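Beta-n-acetylhexosaminidase (Streptococcus pneumoniae, PDB 4AZI) probably removes terminal beta-linked N-acetylhexosamine residues, chiefly N-acetylglucosamine, from the non-reducing ends of glycans as a family 20 glycoside hydrolase. Local coordinates at residues Gly230-Asp235 with Gln263-Lys268; Tyr270-Thr275 with Asn307-Thr312; Gly204-Tyr209 with Val239-Asp244; Asn10-Ile15 with Gly323-Ile328. The protein carries 2 engineered substitutions. All coordinates share one frame; numbering follows the deposited sequence.

Contact 1 of 4, residues Gly230-Asp235 with Gln263-Lys268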
loop_
_atom_site.group_PDB
_atom_site.type_symbol
_atom_site.label_atom_id
_atom_site.label_comp_id
_atom_site.label_asym_id
_atom_site.label_seq_id
_atom_site.Cartn_x
_atom_site.Cartn_y
_atom_site.Cartn_z
ATOM N N GLY A 230 11.158 9.083 6.582
ATOM C CA GLY A 230 12.587 8.957 6.804
ATOM C C GLY A 230 13.440 9.692 5.801
ATOM O O GLY A 230 14.654 9.717 5.937
ATOM N N PHE A 231 12.816 10.283 4.785
ATOM C CA PHE A 231 13.558 10.871 3.668
ATOM C C PHE A 231 13.862 12.353 3.868
ATOM O O PHE A 231 12.951 13.175 4.003
ATOM C CB PHE A 231 12.813 10.641 2.343
ATOM C CG PHE A 231 12.860 9.214 1.857
ATOM C CD1 PHE A 231 12.059 8.233 2.442
ATOM C CD2 PHE A 231 13.709 8.849 0.816
ATOM C CE1 PHE A 231 12.108 6.917 1.997
ATOM C CE2 PHE A 231 13.758 7.538 0.360
ATOM C CZ PHE A 231 12.955 6.566 0.951
ATOM N N TYR A 232 15.150 12.678 3.866
ATOM C CA TYR A 232 15.628 14.044 4.060
ATOM C C TYR A 232 14.956 14.724 5.236
ATOM O O TYR A 232 14.351 15.783 5.097
ATOM C CB TYR A 232 15.475 14.848 2.763
ATOM C CG TYR A 232 16.398 14.319 1.695
ATOM C CD1 TYR A 232 17.696 14.804 1.578
ATOM C CD2 TYR A 232 15.988 13.309 0.828
ATOM C CE1 TYR A 232 18.556 14.304 0.624
ATOM C CE2 TYR A 232 16.840 12.809 -0.136
ATOM C CZ TYR A 232 18.123 13.316 -0.231
ATOM O OH TYR A 232 18.986 12.832 -1.171
ATOM N N TYR A 233 15.051 14.088 6.400
ATOM C CA TYR A 233 14.390 14.590 7.607
ATOM C C TYR A 233 14.816 16.030 7.849
ATOM O O TYR A 233 15.987 16.378 7.656
ATOM C CB TYR A 233 14.733 13.707 8.810
ATOM C CG TYR A 233 14.034 14.097 10.096
ATOM C CD1 TYR A 233 12.676 13.826 10.291
ATOM C CD2 TYR A 233 14.736 14.718 11.125
ATOM C CE1 TYR A 233 12.039 14.170 11.483
ATOM C CE2 TYR A 233 14.112 15.072 12.313
ATOM C CZ TYR A 233 12.767 14.800 12.488
ATOM O OH TYR A 233 12.160 15.156 13.666
ATOM N N GLU A 234 13.840 16.859 8.216
ATOM C CA GLU A 234 14.033 18.290 8.518
ATOM C C GLU A 234 14.692 19.114 7.390
ATOM O O GLU A 234 15.433 20.068 7.656
ATOM C CB GLU A 234 14.741 18.477 9.878
ATOM C CG GLU A 234 14.119 19.587 10.731
ATOM C CD GLU A 234 14.684 19.671 12.141
ATOM O OE1 GLU A 234 15.167 18.650 12.679
ATOM O OE2 GLU A 234 14.639 20.770 12.725
ATOM N N ASP A 235 14.390 18.740 6.142
ATOM C CA ASP A 235 14.894 19.400 4.924
ATOM C C ASP A 235 16.428 19.512 4.864
ATOM O O ASP A 235 16.949 20.477 4.325
ATOM C CB ASP A 235 14.271 20.805 4.726
ATOM C CG ASP A 235 12.752 20.798 4.685
ATOM O OD1 ASP A 235 12.139 19.747 4.368
ATOM O OD2 ASP A 235 12.170 21.879 4.956
ATOM N N GLN A 263 7.418 20.149 -0.892
ATOM C CA GLN A 263 8.212 21.103 -1.685
ATOM C C GLN A 263 9.688 20.685 -1.713
ATOM O O GLN A 263 10.303 20.610 -2.786
ATOM C CB GLN A 263 8.109 22.533 -1.132
ATOM C CG GLN A 263 6.754 23.211 -1.280
ATOM C CD GLN A 263 5.942 23.196 0.009
ATOM O OE1 GLN A 263 5.987 22.235 0.773
ATOM N NE2 GLN A 263 5.208 24.275 0.260
ATOM N N TYR A 264 10.253 20.422 -0.532
ATOM C CA TYR A 264 11.654 20.025 -0.429
ATOM C C TYR A 264 11.975 18.723 -1.174
ATOM O O TYR A 264 12.978 18.647 -1.880
ATOM C CB TYR A 264 12.119 19.919 1.028
ATOM C CG TYR A 264 13.620 19.737 1.127
ATOM C CD1 TYR A 264 14.472 20.838 1.107
ATOM C CD2 TYR A 264 14.188 18.466 1.196
ATOM C CE1 TYR A 264 15.846 20.685 1.182
ATOM C CE2 TYR A 264 15.561 18.299 1.275
ATOM C CZ TYR A 264 16.384 19.413 1.257
ATOM O OH TYR A 264 17.742 19.271 1.328
ATOM N N LEU A 265 11.147 17.700 -0.989
ATOM C CA LEU A 265 11.337 16.422 -1.689
ATOM C C LEU A 265 11.176 16.534 -3.205
ATOM O O LEU A 265 11.960 15.945 -3.941
ATOM C CB LEU A 265 10.434 15.325 -1.116
ATOM C CG LEU A 265 10.670 14.925 0.343
ATOM C CD1 LEU A 265 9.622 13.894 0.764
ATOM C CD2 LEU A 265 12.075 14.382 0.533
ATOM N N ALA A 266 10.191 17.307 -3.668
ATOM C CA ALA A 266 10.045 17.592 -5.103
ATOM C C ALA A 266 11.318 18.200 -5.677
ATOM O O ALA A 266 11.759 17.823 -6.781
ATOM C CB ALA A 266 8.856 18.507 -5.361
ATOM N N SER A 267 11.911 19.120 -4.906
ATOM C CA SER A 267 13.154 19.795 -5.272
ATOM C C SER A 267 14.312 18.803 -5.471
ATOM O O SER A 267 15.192 19.029 -6.301
ATOM C CB SER A 267 13.504 20.892 -4.245
ATOM O OG SER A 267 14.107 20.370 -3.068
ATOM N N LYS A 268 14.278 17.691 -4.738
ATOM C CA LYS A 268 15.268 16.614 -4.865
ATOM C C LYS A 268 14.969 15.628 -5.996
ATOM O O LYS A 268 15.671 14.620 -6.136
ATOM C CB LYS A 268 15.383 15.831 -3.546
ATOM C CG LYS A 268 16.042 16.586 -2.404
ATOM C CD LYS A 268 17.541 16.717 -2.617
ATOM C CE LYS A 268 18.174 17.449 -1.454
ATOM N NZ LYS A 268 19.562 17.866 -1.784
#

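Contact 2 of 4, residues Tyr270-Thr275 with Asn307-Thr312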
loop_
_atom_site.group_PDB
_atom_site.type_symbol
_atom_site.label_atom_id
_atom_site.label_comp_id
_atom_site.label_asym_id
_atom_site.label_seq_id
_atom_site.Cartn_x
_atom_site.Cartn_y
_atom_site.Cartn_z
ATOM N N TYR A 270 11.904 13.973 -6.445
ATOM C CA TYR A 270 10.983 12.880 -6.096
ATOM C C TYR A 270 9.604 12.999 -6.739
ATOM O O TYR A 270 9.135 14.101 -7.015
ATOM C CB TYR A 270 10.838 12.754 -4.583
ATOM C CG TYR A 270 12.031 12.125 -3.911
ATOM C CD1 TYR A 270 12.339 10.793 -4.131
ATOM C CD2 TYR A 270 12.855 12.862 -3.059
ATOM C CE1 TYR A 270 13.414 10.192 -3.517
ATOM C CE2 TYR A 270 13.951 12.271 -2.444
ATOM C CZ TYR A 270 14.219 10.927 -2.682
ATOM O OH TYR A 270 15.288 10.300 -2.096
ATOM N N LYS A 271 8.971 11.852 -6.983
ATOM C CA LYS A 271 7.581 11.801 -7.433
ATOM C C LYS A 271 6.717 11.234 -6.317
ATOM O O LYS A 271 7.196 10.434 -5.520
ATOM C CB LYS A 271 7.458 10.937 -8.681
ATOM C CG LYS A 271 8.158 11.532 -9.891
ATOM C CD LYS A 271 8.924 10.477 -10.660
ATOM C CE LYS A 271 8.050 9.786 -11.700
ATOM N NZ LYS A 271 7.845 10.602 -12.931
ATOM N N PHE A 272 5.452 11.647 -6.271
ATOM C CA PHE A 272 4.597 11.362 -5.124
ATOM C C PHE A 272 3.406 10.503 -5.480
ATOM O O PHE A 272 2.813 10.684 -6.537
ATOM C CB PHE A 272 4.069 12.673 -4.499
ATOM C CG PHE A 272 5.145 13.592 -3.991
ATOM C CD1 PHE A 272 5.868 13.274 -2.846
ATOM C CD2 PHE A 272 5.418 14.790 -4.640
ATOM C CE1 PHE A 272 6.847 14.118 -2.363
ATOM C CE2 PHE A 272 6.400 15.641 -4.162
ATOM C CZ PHE A 272 7.117 15.304 -3.020
ATOM N N LEU A 273 3.067 9.577 -4.590
ATOM C CA LEU A 273 1.732 9.005 -4.542
ATOM C C LEU A 273 1.032 9.707 -3.374
ATOM O O LEU A 273 1.440 9.539 -2.215
ATOM C CB LEU A 273 1.768 7.487 -4.340
ATOM C CG LEU A 273 0.389 6.795 -4.190
ATOM C CD1 LEU A 273 -0.492 7.005 -5.421
ATOM C CD2 LEU A 273 0.526 5.310 -3.876
ATOM N N ASN A 274 0.026 10.531 -3.699
ATOM C CA ASN A 274 -0.665 11.381 -2.709
ATOM C C ASN A 274 -1.510 10.550 -1.743
ATOM O O ASN A 274 -2.637 10.176 -2.048
ATOM C CB ASN A 274 -1.510 12.456 -3.414
ATOM C CG ASN A 274 -2.194 13.422 -2.446
ATOM O OD1 ASN A 274 -1.916 13.442 -1.243
ATOM N ND2 ASN A 274 -3.096 14.237 -2.981
ATOM N N THR A 275 -0.940 10.289 -0.574
ATOM C CA THR A 275 -1.497 9.379 0.408
ATOM C C THR A 275 -1.952 10.179 1.626
ATOM O O THR A 275 -1.613 9.861 2.768
ATOM C CB THR A 275 -0.430 8.339 0.788
ATOM O OG1 THR A 275 0.084 7.755 -0.418
ATOM C CG2 THR A 275 -0.991 7.231 1.680
ATOM N N ASN A 307 -5.461 16.218 -5.843
ATOM C CA ASN A 307 -4.046 16.479 -6.056
ATOM C C ASN A 307 -3.343 17.154 -4.874
ATOM O O ASN A 307 -2.138 17.423 -4.948
ATOM C CB ASN A 307 -3.843 17.311 -7.336
ATOM C CG ASN A 307 -4.039 16.496 -8.611
ATOM O OD1 ASN A 307 -3.768 15.295 -8.648
ATOM N ND2 ASN A 307 -4.501 17.158 -9.672
ATOM N N GLN A 308 -4.061 17.419 -3.780
ATOM C CA GLN A 308 -3.446 18.181 -2.688
ATOM C C GLN A 308 -2.556 17.336 -1.777
ATOM O O GLN A 308 -3.033 16.452 -1.088
ATOM C CB GLN A 308 -4.497 18.933 -1.882
ATOM C CG GLN A 308 -3.917 19.726 -0.732
ATOM C CD GLN A 308 -4.896 20.739 -0.188
ATOM O OE1 GLN A 308 -5.282 21.680 -0.883
ATOM N NE2 GLN A 308 -5.295 20.558 1.069
ATOM N N LEU A 309 -1.255 17.613 -1.777
ATOM C CA LEU A 309 -0.345 16.924 -0.864
ATOM C C LEU A 309 -0.502 17.506 0.539
ATOM O O LEU A 309 -0.793 18.697 0.690
ATOM C CB LEU A 309 1.104 17.013 -1.352
ATOM C CG LEU A 309 1.405 16.183 -2.608
ATOM C CD1 LEU A 309 2.564 16.767 -3.388
ATOM C CD2 LEU A 309 1.678 14.729 -2.262
ATOM N N ALA A 310 -0.343 16.660 1.554
ATOM C CA ALA A 310 -0.474 17.089 2.952
ATOM C C ALA A 310 0.484 18.230 3.259
ATOM O O ALA A 310 1.614 18.226 2.784
ATOM C CB ALA A 310 -0.228 15.917 3.892
ATOM N N SER A 311 0.020 19.185 4.070
ATOM C CA SER A 311 0.759 20.422 4.414
ATOM C C SER A 311 0.850 21.468 3.292
ATOM O O SER A 311 1.577 22.463 3.417
ATOM C CB SER A 311 2.160 20.121 4.991
ATOM O OG SER A 311 3.112 19.837 3.973
ATOM N N THR A 312 0.114 21.254 2.199
ATOM C CA THR A 312 0.089 22.215 1.095
ATOM C C THR A 312 -1.331 22.601 0.713
ATOM O O THR A 312 -2.282 21.834 0.919
ATOM C CB THR A 312 0.802 21.701 -0.183
ATOM O OG1 THR A 312 0.067 20.601 -0.741
ATOM C CG2 THR A 312 2.243 21.287 0.103
HETATM O O HOH W 1 -0.184 13.990 0.991
#

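Contact 3 of 4, residues Gly204-Tyr209 with Val239-Asp244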
loop_
_atom_site.group_PDB
_atom_site.type_symbol
_atom_site.label_atom_id
_atom_site.label_comp_id
_atom_site.label_asym_id
_atom_site.label_seq_id
_atom_site.Cartn_x
_atom_site.Cartn_y
_atom_site.Cartn_z
ATOM N N GLY A 204 22.409 8.061 9.000
ATOM C CA GLY A 204 23.187 7.591 7.854
ATOM C C GLY A 204 23.060 6.089 7.641
ATOM O O GLY A 204 23.025 5.607 6.501
ATOM N N LYS A 205 22.971 5.351 8.739
ATOM C CA LYS A 205 22.783 3.913 8.659
ATOM C C LYS A 205 21.349 3.561 8.253
ATOM O O LYS A 205 21.137 2.559 7.568
ATOM C CB LYS A 205 23.230 3.216 9.952
ATOM C CG LYS A 205 24.750 3.271 10.124
ATOM C CD LYS A 205 25.216 2.794 11.495
ATOM N N PHE A 206 20.386 4.390 8.646
ATOM C CA PHE A 206 19.019 4.266 8.119
ATOM C C PHE A 206 18.962 4.441 6.596
ATOM O O PHE A 206 18.276 3.684 5.903
ATOM C CB PHE A 206 18.044 5.245 8.789
ATOM C CG PHE A 206 16.697 5.287 8.119
ATOM C CD1 PHE A 206 15.743 4.314 8.393
ATOM C CD2 PHE A 206 16.407 6.260 7.172
ATOM C CE1 PHE A 206 14.517 4.326 7.750
ATOM C CE2 PHE A 206 15.185 6.285 6.527
ATOM C CZ PHE A 206 14.233 5.318 6.820
ATOM N N ALA A 207 19.680 5.444 6.082
ATOM C CA ALA A 207 19.698 5.727 4.652
ATOM C C ALA A 207 20.353 4.578 3.879
ATOM O O ALA A 207 19.879 4.190 2.818
ATOM C CB ALA A 207 20.409 7.041 4.375
ATOM N N GLU A 208 21.421 4.024 4.445
ATOM C CA GLU A 208 22.127 2.890 3.862
ATOM C C GLU A 208 21.169 1.709 3.674
ATOM O O GLU A 208 21.175 1.065 2.624
ATOM C CB GLU A 208 23.319 2.515 4.751
ATOM C CG GLU A 208 24.097 1.294 4.308
ATOM C CD GLU A 208 24.915 0.683 5.429
ATOM O OE1 GLU A 208 25.354 1.420 6.340
ATOM O OE2 GLU A 208 25.118 -0.548 5.402
ATOM N N TYR A 209 20.332 1.468 4.682
ATOM C CA TYR A 209 19.309 0.408 4.657
ATOM C C TYR A 209 18.137 0.707 3.705
ATOM O O TYR A 209 17.650 -0.190 2.989
ATOM C CB TYR A 209 18.781 0.177 6.074
ATOM C CG TYR A 209 17.760 -0.926 6.178
ATOM C CD1 TYR A 209 18.147 -2.267 6.151
ATOM C CD2 TYR A 209 16.403 -0.631 6.328
ATOM C CE1 TYR A 209 17.206 -3.279 6.259
ATOM C CE2 TYR A 209 15.456 -1.636 6.422
ATOM C CZ TYR A 209 15.863 -2.958 6.386
ATOM O OH TYR A 209 14.922 -3.958 6.484
ATOM N N VAL A 239 22.851 13.619 4.484
ATOM C CA VAL A 239 22.652 12.184 4.273
ATOM C C VAL A 239 21.771 12.034 3.028
ATOM O O VAL A 239 20.706 12.635 2.935
ATOM C CB VAL A 239 22.017 11.511 5.514
ATOM C CG1 VAL A 239 21.562 10.092 5.207
ATOM C CG2 VAL A 239 23.004 11.505 6.673
ATOM N N GLN A 240 22.233 11.256 2.059
ATOM C CA GLN A 240 21.607 11.246 0.742
ATOM C C GLN A 240 20.753 10.002 0.526
ATOM O O GLN A 240 21.098 8.925 0.997
ATOM C CB GLN A 240 22.666 11.382 -0.355
ATOM C CG GLN A 240 22.255 12.304 -1.494
ATOM C CD GLN A 240 22.091 13.765 -1.073
ATOM O OE1 GLN A 240 21.302 14.509 -1.667
ATOM N NE2 GLN A 240 22.844 14.186 -0.054
ATOM N N PHE A 241 19.637 10.157 -0.180
ATOM C CA PHE A 241 18.732 9.026 -0.434
ATOM C C PHE A 241 18.594 8.745 -1.929
ATOM O O PHE A 241 18.803 9.644 -2.753
ATOM C CB PHE A 241 17.357 9.264 0.202
ATOM C CG PHE A 241 17.356 9.198 1.709
ATOM C CD1 PHE A 241 17.770 10.291 2.473
ATOM C CD2 PHE A 241 16.933 8.044 2.372
ATOM C CE1 PHE A 241 17.771 10.228 3.864
ATOM C CE2 PHE A 241 16.920 7.981 3.764
ATOM C CZ PHE A 241 17.346 9.073 4.513
ATOM N N ASP A 242 18.267 7.490 -2.254
ATOM C CA ASP A 242 17.982 7.014 -3.620
ATOM C C ASP A 242 16.882 7.884 -4.236
ATOM O O ASP A 242 15.802 8.026 -3.664
ATOM C CB ASP A 242 17.546 5.536 -3.549
ATOM C CG ASP A 242 17.345 4.885 -4.925
ATOM O OD1 ASP A 242 16.679 5.474 -5.788
ATOM O OD2 ASP A 242 17.822 3.747 -5.137
ATOM N N LYS A 243 17.147 8.487 -5.390
ATOM C CA LYS A 243 16.153 9.399 -5.977
ATOM C C LYS A 243 15.014 8.690 -6.739
ATOM O O LYS A 243 14.033 9.325 -7.099
ATOM C CB LYS A 243 16.813 10.460 -6.860
ATOM C CG LYS A 243 17.915 11.275 -6.188
ATOM C CD LYS A 243 17.462 11.942 -4.896
ATOM C CE LYS A 243 18.595 12.737 -4.276
ATOM N NZ LYS A 243 19.773 11.886 -3.922
ATOM N N ASP A 244 15.140 7.385 -6.966
ATOM C CA ASP A 244 14.136 6.628 -7.749
ATOM C C ASP A 244 12.904 6.164 -6.984
ATOM O O ASP A 244 11.979 5.643 -7.590
ATOM C CB ASP A 244 14.762 5.393 -8.404
ATOM C CG ASP A 244 15.829 5.739 -9.412
ATOM O OD1 ASP A 244 15.733 6.797 -10.061
ATOM O OD2 ASP A 244 16.760 4.929 -9.554
#

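Contact 4 of 4, residues Asn10-Ile15 with Gly323-Ile328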
loop_
_atom_site.group_PDB
_atom_site.type_symbol
_atom_site.label_atom_id
_atom_site.label_comp_id
_atom_site.label_asym_id
_atom_site.label_seq_id
_atom_site.Cartn_x
_atom_site.Cartn_y
_atom_site.Cartn_z
ATOM N N ASN A 10 -2.918 7.089 -10.893
ATOM C CA ASN A 10 -3.274 5.996 -9.989
ATOM C C ASN A 10 -4.384 6.403 -9.024
ATOM O O ASN A 10 -4.319 7.479 -8.437
ATOM C CB ASN A 10 -2.048 5.536 -9.187
ATOM C CG ASN A 10 -1.028 4.820 -10.040
ATOM O OD1 ASN A 10 -0.082 5.431 -10.537
ATOM N ND2 ASN A 10 -1.206 3.506 -10.205
ATOM N N LYS A 11 -5.402 5.553 -8.882
ATOM C CA LYS A 11 -6.427 5.709 -7.839
ATOM C C LYS A 11 -6.390 4.470 -6.961
ATOM O O LYS A 11 -6.739 3.361 -7.394
ATOM C CB LYS A 11 -7.830 5.898 -8.426
ATOM C CG LYS A 11 -8.118 7.289 -8.990
ATOM C CD LYS A 11 -7.528 7.521 -10.376
ATOM C CE LYS A 11 -7.892 6.398 -11.334
ATOM N NZ LYS A 11 -7.557 6.760 -12.741
ATOM N N VAL A 12 -5.950 4.657 -5.725
ATOM C CA VAL A 12 -5.561 3.523 -4.897
ATOM C C VAL A 12 -6.367 3.465 -3.597
ATOM O O VAL A 12 -6.603 4.489 -2.954
ATOM C CB VAL A 12 -4.042 3.545 -4.601
ATOM C CG1 VAL A 12 -3.589 2.239 -3.959
ATOM C CG2 VAL A 12 -3.248 3.772 -5.882
ATOM N N ILE A 13 -6.811 2.259 -3.251
ATOM C CA ILE A 13 -7.357 1.959 -1.931
ATOM C C ILE A 13 -6.328 1.110 -1.175
ATOM O O ILE A 13 -5.868 0.079 -1.676
ATOM C CB ILE A 13 -8.775 1.290 -2.008
ATOM C CG1 ILE A 13 -9.317 0.932 -0.616
ATOM C CG2 ILE A 13 -8.792 0.086 -2.945
ATOM C CD1 ILE A 13 -9.515 2.129 0.300
ATOM N N SER A 14 -5.933 1.571 0.007
ATOM C CA SER A 14 -4.974 0.838 0.842
ATOM C C SER A 14 -5.704 0.102 1.959
ATOM O O SER A 14 -6.603 0.665 2.580
ATOM C CB SER A 14 -3.906 1.776 1.421
ATOM O OG SER A 14 -3.001 1.078 2.267
ATOM N N ILE A 15 -5.307 -1.151 2.195
ATOM C CA ILE A 15 -5.894 -2.007 3.232
ATOM C C ILE A 15 -4.786 -2.582 4.132
ATOM O O ILE A 15 -3.896 -3.306 3.662
ATOM C CB ILE A 15 -6.728 -3.170 2.616
ATOM C CG1 ILE A 15 -7.935 -2.662 1.790
ATOM C CG2 ILE A 15 -7.138 -4.184 3.672
ATOM C CD1 ILE A 15 -9.032 -1.933 2.559
ATOM N N GLY A 323 -0.750 10.039 -8.728
ATOM C CA GLY A 323 -2.106 9.682 -8.327
ATOM C C GLY A 323 -2.296 9.792 -6.824
ATOM O O GLY A 323 -1.481 10.399 -6.137
ATOM N N SER A 324 -3.357 9.172 -6.313
ATOM C CA SER A 324 -3.738 9.316 -4.921
ATOM C C SER A 324 -4.201 8.007 -4.305
ATOM O O SER A 324 -4.723 7.124 -5.000
ATOM C CB SER A 324 -4.844 10.370 -4.777
ATOM O OG SER A 324 -4.339 11.670 -4.997
ATOM N N MET A 325 -4.014 7.904 -2.993
ATOM C CA MET A 325 -4.350 6.703 -2.247
ATOM C C MET A 325 -5.160 7.035 -0.988
ATOM O O MET A 325 -4.765 7.882 -0.197
ATOM C CB MET A 325 -3.066 5.957 -1.880
ATOM C CG MET A 325 -3.271 4.693 -1.059
ATOM S SD MET A 325 -1.921 3.514 -1.285
ATOM C CE MET A 325 -0.610 4.284 -0.346
ATOM N N LEU A 326 -6.300 6.369 -0.832
ATOM C CA LEU A 326 -7.099 6.445 0.391
ATOM C C LEU A 326 -6.801 5.204 1.246
ATOM O O LEU A 326 -6.709 4.087 0.718
ATOM C CB LEU A 326 -8.591 6.562 0.057
ATOM C CG LEU A 326 -9.595 6.698 1.205
ATOM C CD1 LEU A 326 -10.670 7.719 0.864
ATOM C CD2 LEU A 326 -10.216 5.348 1.540
ATOM N N SER A 327 -6.656 5.399 2.555
ATOM C CA SER A 327 -6.054 4.377 3.407
ATOM C C SER A 327 -6.913 3.913 4.579
ATOM O O SER A 327 -7.393 4.730 5.379
ATOM C CB SER A 327 -4.700 4.845 3.935
ATOM O OG SER A 327 -3.889 5.394 2.911
ATOM N N ILE A 328 -7.063 2.589 4.676
ATOM C CA ILE A 328 -7.829 1.933 5.740
ATOM C C ILE A 328 -6.852 1.247 6.694
ATOM O O ILE A 328 -6.142 0.324 6.299
ATOM C CB ILE A 328 -8.824 0.890 5.177
ATOM C CG1 ILE A 328 -9.704 1.481 4.059
ATOM C CG2 ILE A 328 -9.701 0.314 6.288
ATOM C CD1 ILE A 328 -10.422 2.785 4.397
HETATM O O HOH W 2 -3.768 1.398 4.818
#

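Contact 1 of 4, residues Gly230-Asp235 with Gln263-Lys268
The Tyr264 ring is flanked on two faces and at one edge. Asp235 slides over one face with its CA above the ring centre, and Asp235 CB lies 3.8 Å from the ring centroid as a CH-pi donor. The carboxylate is tilted only 18° from the ring plane, and Asp235 OD1 comes 3.3 Å from Tyr264 CB. Ser267 OG lies beyond the opposite face, offset toward the rim, while it donates a very short hydrogen bond to Tyr264 O. At the ring edge Tyr264 CE2 meets Tyr232 CB at 3.8 Å, and the two tyrosines cross at about a right angle. Lys268 CD lies over one face of the Tyr232 ring, offset toward the rim, and Lys268 CE reaches Tyr232 CE1 at 3.8 Å; the lysine bends at chi2 (-73°), and its methylenes pack on the ring while its NZ goes on to a salt bridge with Asp237. Leu265 CD2 fills the angle between Phe231 CB, 4.2 Å away, and Tyr232 CD2. Asp235 OD1 accepts from Ser261 N, and Tyr232 OH bonds Phe241 N. In this TIM barrel the helix-free loop after strand 223-227 thus packs on helix 262-267, which follows strand 246-249.

Contact 2 of 4, residues Tyr270-Thr275 with Asn307-Thr312
Residues 271-274 run as an extended strand, whereas 307-312 is an irregular loop that ends in a type II beta turn from Leu309 to Thr312; the CA atoms come nearest at Asn274 and Leu309, 5.9 Å apart. Leu309 O receives both Thr312 N and Thr312 OG1, the hydroxyl at 2.5 Å and above the carbonyl plane, so threonine locks the turn twice. Asn274 reaches across with CG anti to its backbone N (chi1 -177°). Its ND2 gives a weak, bent hydrogen bond to Gln308 O at 2.9 Å, and Asn276 ND2 also donates to that carbonyl. On the other branch, a water donates to Asn274 OD1 at 2.9 Å and accepts from Ala310 N at 2.7 Å. An amide suits this place because its NH2 can donate to Gln308 O while its oxygen accepts from the bridging water. Beside it, Leu309 crosses Phe272 at about a right angle: Leu309 CD1 touches Phe272 CD2 at 3.7 Å, and Leu309 CD2 sits 3.9 Å from Phe272 CB. Leu265 of helix 262-267 packs on the same phenylalanine. Thus the loop leading into the last strand lies against the outer face of strand 271-282 of the TIM barrel.

Contact 3 of 4, residues Gly204-Tyr209 with Val239-Asp244
Phe206 holds CG anti to its backbone N (chi1 171°), and Phe241 holds CG anti to its carbonyl carbon (chi1 -70°), so both rings meet between helix 203-219 and the loop. There the side chains cross at about a right angle, with Phe206 CE2 3.7 Å from Phe241 CE2. Phe206 CD2 lies at the edge of the Phe241 ring, in its plane, and Phe206 also makes an edge-to-face contact with Trp194. Ala207 CB covers one face of Phe241, 3.9 Å from the ring centroid, a CH-pi contact displaced toward the rim. The small methyl lets the loop come close to the helix. Val239 turns CG1 anti to its backbone N, and this branch presses on Ala207 CB at 3.4 Å, tighter than usual carbon packing. Farther along, Asp242 OD1 accepts from Asp244 N at 2.7 Å in an Asx turn, and Lys243 NZ donates to Phe241 O at 2.7 Å, nearly along the C=O axis. Asn211 of the same helix takes up Gln240 O and Asp242 N. No hydrogen bond joins the two segments: their contact is carried by hydrocarbon and aromatic surfaces, while polar backbone atoms of the loop are satisfied by its own Asp242 and Lys243 and by Asn211.

Contact 4 of 4, residues Asn10-Ile15 with Gly323-Ile328
Five backbone hydrogen bonds tie strand 10-15 to strand 323-328 in parallel register, closing the TIM barrel where its first strand meets its eighth. The straightest runs from Ser14 N to Leu326 O, 2.7 Å long with an angle of 169° at the hydrogen and nearly along the C=O axis. Val12 N gives Ser324 O a bond of 2.8 Å, also near the C=O axis but more bent at the hydrogen. In return, Ser324, Leu326 and Ile328 offer their N-H groups to the carbonyls of Asn10, Val12 and Ser14. Lys11 and Ile13 turn their backbone the other way, to strand 41-45. At the start of the ladder Gly323 CA approaches Asn10 O to 3.1 Å. Glycine suits this place twice over: a beta carbon would run into Asn10 O, and at phi 151° into the carbonyl oxygen of the preceding residue.

Side chains alternate between two faces. Val12, Ser14, Met325 and Ser327 point to the barrel interior, where Met325 SD touches Val12 CG1 at 3.4 Å and packs against Ser14 CB. Ile13, Ile15, Leu326 and Ile328 point outward, and helix 339-352 lies over Ile13, Leu326 and Ile328. Ile13 CD1 reaches Leu326 CD2 at 3.5 Å, while Ile15 CD1 rests on Ile328 CG1, the two chains running alongside. Branched apolar residues suit this sheet-helix interface. Ser14 suits its interior place because its OG can bond His43 ND1 and also a water, 2.7 Å away, which donates to Ile328 O at 3.0 Å.

In the fold
All four contacts belong to one TIM barrel of eight parallel strands. Contact 4 joins its first and last strands, 308 residues apart, so the other three lie along the chain between its segments. Contacts 1 and 3 alternate in sequence, both using the loop between strands 223-227 and 246-249; contact 2 follows them. The centres of contacts 1 and 3, 1 and 2, and 2 and 4 are each about 12 Å apart, whereas those of contacts 3 and 4 are about 26 Å apart. Contacts 1, 2 and 3 touch one another, and neighbouring strands 271-282 and 321-329 connect contacts 2 and 4. The side chains come no nearer the bound inhibitor than about 7 Å (Ser327).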